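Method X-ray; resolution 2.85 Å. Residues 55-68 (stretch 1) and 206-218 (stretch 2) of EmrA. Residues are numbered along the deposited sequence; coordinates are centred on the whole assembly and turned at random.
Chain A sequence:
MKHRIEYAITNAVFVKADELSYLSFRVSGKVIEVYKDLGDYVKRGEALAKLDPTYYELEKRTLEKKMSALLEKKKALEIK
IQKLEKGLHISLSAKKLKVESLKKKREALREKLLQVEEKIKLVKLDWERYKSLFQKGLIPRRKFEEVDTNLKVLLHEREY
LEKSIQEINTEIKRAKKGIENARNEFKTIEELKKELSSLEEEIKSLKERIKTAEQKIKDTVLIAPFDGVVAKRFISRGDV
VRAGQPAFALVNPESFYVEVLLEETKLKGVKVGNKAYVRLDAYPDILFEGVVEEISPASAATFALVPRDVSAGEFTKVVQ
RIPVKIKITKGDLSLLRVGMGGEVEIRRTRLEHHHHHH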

# COMPACT_ATOMS: atom_id res chain seq x y z
N TYR A 55 -17.80 16.12 -4.76
CA TYR A 55 -16.48 16.47 -5.27
C TYR A 55 -15.42 15.44 -4.93
O TYR A 55 -14.67 15.00 -5.79
N TYR A 56 -15.33 15.06 -3.65
CA TYR A 56 -14.34 14.10 -3.21
C TYR A 56 -14.62 12.73 -3.82
O TYR A 56 -13.69 11.93 -4.00
N GLU A 57 -15.88 12.46 -4.14
CA GLU A 57 -16.24 11.18 -4.74
C GLU A 57 -15.92 11.15 -6.22
O GLU A 57 -15.56 10.11 -6.77
N LEU A 58 -16.04 12.30 -6.87
CA LEU A 58 -15.60 12.42 -8.25
C LEU A 58 -14.10 12.21 -8.31
O LEU A 58 -13.60 11.40 -9.09
N GLU A 59 -13.38 12.94 -7.46
CA GLU A 59 -11.93 12.84 -7.36
C GLU A 59 -11.47 11.40 -7.23
O GLU A 59 -10.50 10.99 -7.85
N LYS A 60 -12.19 10.62 -6.43
CA LYS A 60 -11.84 9.22 -6.24
C LYS A 60 -12.10 8.44 -7.51
O LYS A 60 -11.29 7.62 -7.93
N ARG A 61 -13.23 8.70 -8.14
CA ARG A 61 -13.62 7.90 -9.29
C ARG A 61 -12.89 8.36 -10.54
O ARG A 61 -12.69 7.58 -11.45
N THR A 62 -12.48 9.63 -10.56
CA THR A 62 -11.55 10.08 -11.59
C THR A 62 -10.29 9.22 -11.53
O THR A 62 -9.64 8.97 -12.55
N LEU A 63 -9.94 8.75 -10.34
CA LEU A 63 -8.74 7.95 -10.15
C LEU A 63 -9.00 6.50 -10.48
O LEU A 63 -8.11 5.81 -10.96
N GLU A 64 -10.21 6.03 -10.22
CA GLU A 64 -10.58 4.65 -10.52
C GLU A 64 -10.69 4.43 -12.03
O GLU A 64 -10.57 3.31 -12.52
N LYS A 65 -10.94 5.50 -12.77
CA LYS A 65 -10.92 5.45 -14.22
C LYS A 65 -9.49 5.17 -14.66
O LYS A 65 -9.23 4.23 -15.40
N LYS A 66 -8.58 6.01 -14.18
CA LYS A 66 -7.17 5.90 -14.53
C LYS A 66 -6.55 4.61 -14.01
O LYS A 66 -5.57 4.11 -14.56
N MET A 67 -7.16 4.05 -12.97
CA MET A 67 -6.72 2.77 -12.42
C MET A 67 -6.94 1.62 -13.39
O MET A 67 -6.02 0.87 -13.71
N SER A 68 -8.18 1.48 -13.87
CA SER A 68 -8.51 0.40 -14.80
C SER A 68 -7.88 0.63 -16.17
O SER A 68 -7.81 -0.28 -16.99
N LEU A 206 -1.21 4.61 -7.14
CA LEU A 206 -2.60 4.96 -7.40
C LEU A 206 -3.52 4.35 -6.36
O LEU A 206 -4.50 4.96 -5.96
N LYS A 207 -3.21 3.13 -5.95
CA LYS A 207 -3.99 2.50 -4.90
C LYS A 207 -3.89 3.34 -3.64
O LYS A 207 -4.79 3.35 -2.80
N GLU A 208 -2.78 4.07 -3.53
CA GLU A 208 -2.52 4.93 -2.39
C GLU A 208 -3.31 6.23 -2.49
O GLU A 208 -3.83 6.72 -1.49
N ARG A 209 -3.39 6.79 -3.69
CA ARG A 209 -4.17 8.00 -3.92
C ARG A 209 -5.66 7.76 -3.70
O ARG A 209 -6.36 8.60 -3.13
N ILE A 210 -6.14 6.61 -4.16
CA ILE A 210 -7.48 6.13 -3.86
C ILE A 210 -7.73 6.07 -2.36
O ILE A 210 -8.65 6.70 -1.84
N LYS A 211 -6.92 5.28 -1.66
CA LYS A 211 -7.02 5.11 -0.21
C LYS A 211 -7.17 6.45 0.51
O LYS A 211 -7.88 6.56 1.51
N THR A 212 -6.49 7.46 -0.02
CA THR A 212 -6.47 8.78 0.56
C THR A 212 -7.76 9.55 0.23
O THR A 212 -8.33 10.23 1.08
N ALA A 213 -8.21 9.42 -1.02
CA ALA A 213 -9.50 9.96 -1.43
C ALA A 213 -10.66 9.36 -0.62
O ALA A 213 -11.56 10.07 -0.20
N GLU A 214 -10.65 8.05 -0.41
CA GLU A 214 -11.70 7.44 0.39
C GLU A 214 -11.68 8.01 1.80
O GLU A 214 -12.70 8.00 2.49
N GLN A 215 -10.52 8.50 2.24
CA GLN A 215 -10.45 9.10 3.57
C GLN A 215 -11.17 10.43 3.54
O GLN A 215 -12.00 10.70 4.40
N LYS A 216 -10.86 11.25 2.54
CA LYS A 216 -11.49 12.55 2.43
C LYS A 216 -13.01 12.39 2.41
O LYS A 216 -13.74 13.17 3.02
N ILE A 217 -13.49 11.35 1.73
CA ILE A 217 -14.91 11.09 1.64
C ILE A 217 -15.47 10.75 3.02
O ILE A 217 -16.51 11.25 3.42
N LYS A 218 -14.77 9.88 3.74
CA LYS A 218 -15.18 9.50 5.08
C LYS A 218 -15.12 10.70 6.04
O LYS A 218 -15.92 10.81 6.98

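Two antiparallel helices of EmrA, residues 55-68 and 206-218, pack side by side, their axes 8.8 Å apart at closest and 166° between their directions; 796 Å² is buried in total, and no hydrogen bond crosses the interface; the contacts are side-chain packing, one close salt bridge and one long one. L206 points toward stretch 1 with chi1 off-well at -98° and chi2 t. Its CD1 lies 4.0 Å from M67 N and 4.3 Å from K66 CB, while its CD2 reaches L63 CD2 at 4.5 Å, a loose apolar end to the contact. K207 points away, yet its extended chain (m, t, t, t) brings CE within 4.0 Å of M67 CE. R209 (chi1 m) offers its aliphatic base: CB sits 3.6 Å from L63 CD1, L63 being in the m, t rotamer. I210 (m, m) starts sideways but turns its tip inward, and CD1 lies 3.8 Å from K60 O and 3.1 Å from L63 CB, an apolar contact shorter than carbons normally allow, so its exact length should not be pressed at 2.85 Å resolution. A213 points toward stretch 1; its methyl CB meets K60 CB at 3.8 Å where the backbones run close, A213 CA lying 5.4 Å from K60 CA. E214 leaves sideways with chi1 m, then bends inward so that OE2 forms a salt bridge with K60 NZ at 2.9 Å, K60 being extended with all four chi angles t. K216 (m, t, t, t) lays CB over one face of the Y56 ring, 4.3 Å from its centroid, in a CH-pi contact; farther out, its NZ makes a long salt bridge with E59 OE2 at 3.8 Å. I217 (m, t) closes the series: CG1 meets Y56 CB at 3.8 Å, and CD1 contacts E57 CG at 3.6 Å and K60 CD at 3.7 Å, so the aliphatic part of K60 also lines the apolar seam.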

# COMPACT_ATOMS: atom_id res chain seq x y z
CB TYR A 55 -16.05 17.82 -4.73
CG TYR A 55 -14.73 18.32 -5.26
CD1 TYR A 55 -13.53 17.79 -4.82
CD2 TYR A 55 -14.69 19.35 -6.19
CE1 TYR A 55 -12.32 18.25 -5.30
CE2 TYR A 55 -13.48 19.83 -6.68
CZ TYR A 55 -12.30 19.27 -6.23
OH TYR A 55 -11.12 19.75 -6.72
CB TYR A 56 -14.31 14.02 -1.68
CG TYR A 56 -13.80 15.28 -1.03
CD1 TYR A 56 -12.60 15.85 -1.42
CD2 TYR A 56 -14.55 15.94 -0.05
CE1 TYR A 56 -12.14 17.03 -0.84
CE2 TYR A 56 -14.08 17.12 0.54
CZ TYR A 56 -12.88 17.65 0.14
OH TYR A 56 -12.42 18.81 0.71
CB GLU A 57 -17.71 10.88 -4.50
CG GLU A 57 -17.96 10.39 -3.10
CD GLU A 57 -19.43 10.14 -2.80
OE1 GLU A 57 -20.29 10.85 -3.36
OE2 GLU A 57 -19.71 9.22 -1.99
CB LEU A 58 -15.98 13.79 -8.83
CG LEU A 58 -15.56 13.98 -10.29
CD1 LEU A 58 -16.49 13.22 -11.23
CD2 LEU A 58 -15.47 15.45 -10.67
CB GLU A 59 -11.42 13.67 -6.18
CG GLU A 59 -9.92 13.63 -5.98
CD GLU A 59 -9.49 14.23 -4.63
OE1 GLU A 59 -9.86 13.65 -3.58
OE2 GLU A 59 -8.80 15.27 -4.63
CB LYS A 60 -12.63 8.61 -5.08
CG LYS A 60 -12.48 7.10 -4.96
CD LYS A 60 -13.38 6.53 -3.87
CE LYS A 60 -13.48 5.02 -3.95
NZ LYS A 60 -14.63 4.47 -3.18
CB ARG A 61 -15.13 7.93 -9.46
CG ARG A 61 -15.84 7.19 -8.32
CD ARG A 61 -17.35 7.26 -8.44
NE ARG A 61 -17.78 6.87 -9.78
CZ ARG A 61 -19.03 6.99 -10.22
NH1 ARG A 61 -19.96 7.49 -9.42
NH2 ARG A 61 -19.34 6.61 -11.46
CB THR A 62 -11.17 11.57 -11.41
OG1 THR A 62 -12.26 12.41 -11.82
CG2 THR A 62 -9.94 11.94 -12.23
CB LEU A 63 -8.23 8.06 -8.71
CG LEU A 63 -7.67 9.38 -8.18
CD1 LEU A 63 -7.11 9.16 -6.81
CD2 LEU A 63 -6.63 9.98 -9.09
CB GLU A 64 -11.88 4.28 -9.82
CG GLU A 64 -11.74 4.00 -8.33
CD GLU A 64 -13.08 4.03 -7.60
OE1 GLU A 64 -13.88 4.96 -7.87
OE2 GLU A 64 -13.32 3.14 -6.75
CB LYS A 65 -11.41 6.75 -14.84
CG LYS A 65 -12.81 7.15 -14.43
CD LYS A 65 -13.87 6.56 -15.35
CE LYS A 65 -15.24 7.17 -15.04
NZ LYS A 65 -15.23 8.68 -15.01
CB LYS A 66 -6.42 7.12 -13.99
CG LYS A 66 -6.99 8.44 -14.53
CD LYS A 66 -6.25 9.68 -14.02
CE LYS A 66 -6.88 10.96 -14.59
NZ LYS A 66 -6.07 12.18 -14.33
CB MET A 67 -7.44 2.49 -11.09
CG MET A 67 -7.32 1.05 -10.62
SD MET A 67 -6.19 0.86 -9.23
CE MET A 67 -6.87 -0.59 -8.43
CB SER A 68 -10.03 0.25 -14.92
OG SER A 68 -10.60 1.38 -15.56
CB LEU A 206 -3.04 4.52 -8.79
CG LEU A 206 -3.00 5.61 -9.86
CD1 LEU A 206 -3.92 5.26 -11.02
CD2 LEU A 206 -3.36 6.95 -9.25
CB LYS A 207 -3.52 1.07 -4.64
CG LYS A 207 -3.90 0.09 -5.73
CD LYS A 207 -3.45 -1.32 -5.42
CE LYS A 207 -3.81 -2.28 -6.55
NZ LYS A 207 -3.19 -3.61 -6.35
CB GLU A 208 -1.03 5.23 -2.27
CG GLU A 208 -0.64 5.88 -0.95
CD GLU A 208 -1.01 5.02 0.26
OE1 GLU A 208 -1.37 3.83 0.09
OE2 GLU A 208 -0.94 5.55 1.40
CB ARG A 209 -3.92 8.55 -5.32
CG ARG A 209 -2.56 9.18 -5.47
CD ARG A 209 -2.41 9.90 -6.79
NE ARG A 209 -1.23 10.75 -6.79
CZ ARG A 209 -1.24 12.04 -6.47
NH1 ARG A 209 -2.39 12.63 -6.16
NH2 ARG A 209 -0.11 12.75 -6.48
CB ILE A 210 -7.73 4.72 -4.45
CG1 ILE A 210 -7.43 4.69 -5.95
CG2 ILE A 210 -9.15 4.25 -4.17
CD1 ILE A 210 -8.19 5.70 -6.73
CB LYS A 211 -5.79 4.36 0.30
CG LYS A 211 -5.77 4.08 1.79
CD LYS A 211 -4.52 3.28 2.16
CE LYS A 211 -4.51 2.94 3.65
NZ LYS A 211 -3.30 2.15 4.00
CB THR A 212 -5.24 9.56 0.08
OG1 THR A 212 -4.13 9.24 0.92
CG2 THR A 212 -5.49 11.05 0.12
CB ALA A 213 -9.71 9.72 -2.90
CB GLU A 214 -11.57 5.92 0.42
CG GLU A 214 -12.31 5.22 -0.72
CD GLU A 214 -11.63 3.93 -1.20
OE1 GLU A 214 -10.47 3.66 -0.79
OE2 GLU A 214 -12.25 3.19 -2.00
CB GLN A 215 -9.02 9.29 4.04
CG GLN A 215 -8.65 8.33 5.15
CD GLN A 215 -9.61 8.38 6.32
OE1 GLN A 215 -10.01 9.46 6.74
NE2 GLN A 215 -10.00 7.22 6.84
CB LYS A 216 -10.99 13.29 1.18
CG LYS A 216 -9.48 13.47 1.15
CD LYS A 216 -9.01 14.37 0.01
CE LYS A 216 -7.48 14.39 -0.03
NZ LYS A 216 -6.92 14.72 -1.38
CB ILE A 217 -15.21 9.96 0.64
CG1 ILE A 217 -14.91 10.42 -0.78
CG2 ILE A 217 -16.67 9.53 0.73
CD1 ILE A 217 -14.77 9.29 -1.76
CB LYS A 218 -14.30 8.34 5.58
CG LYS A 218 -14.56 7.90 7.01
CD LYS A 218 -13.77 6.65 7.36
CE LYS A 218 -13.56 6.54 8.86
NZ LYS A 218 -12.77 7.69 9.41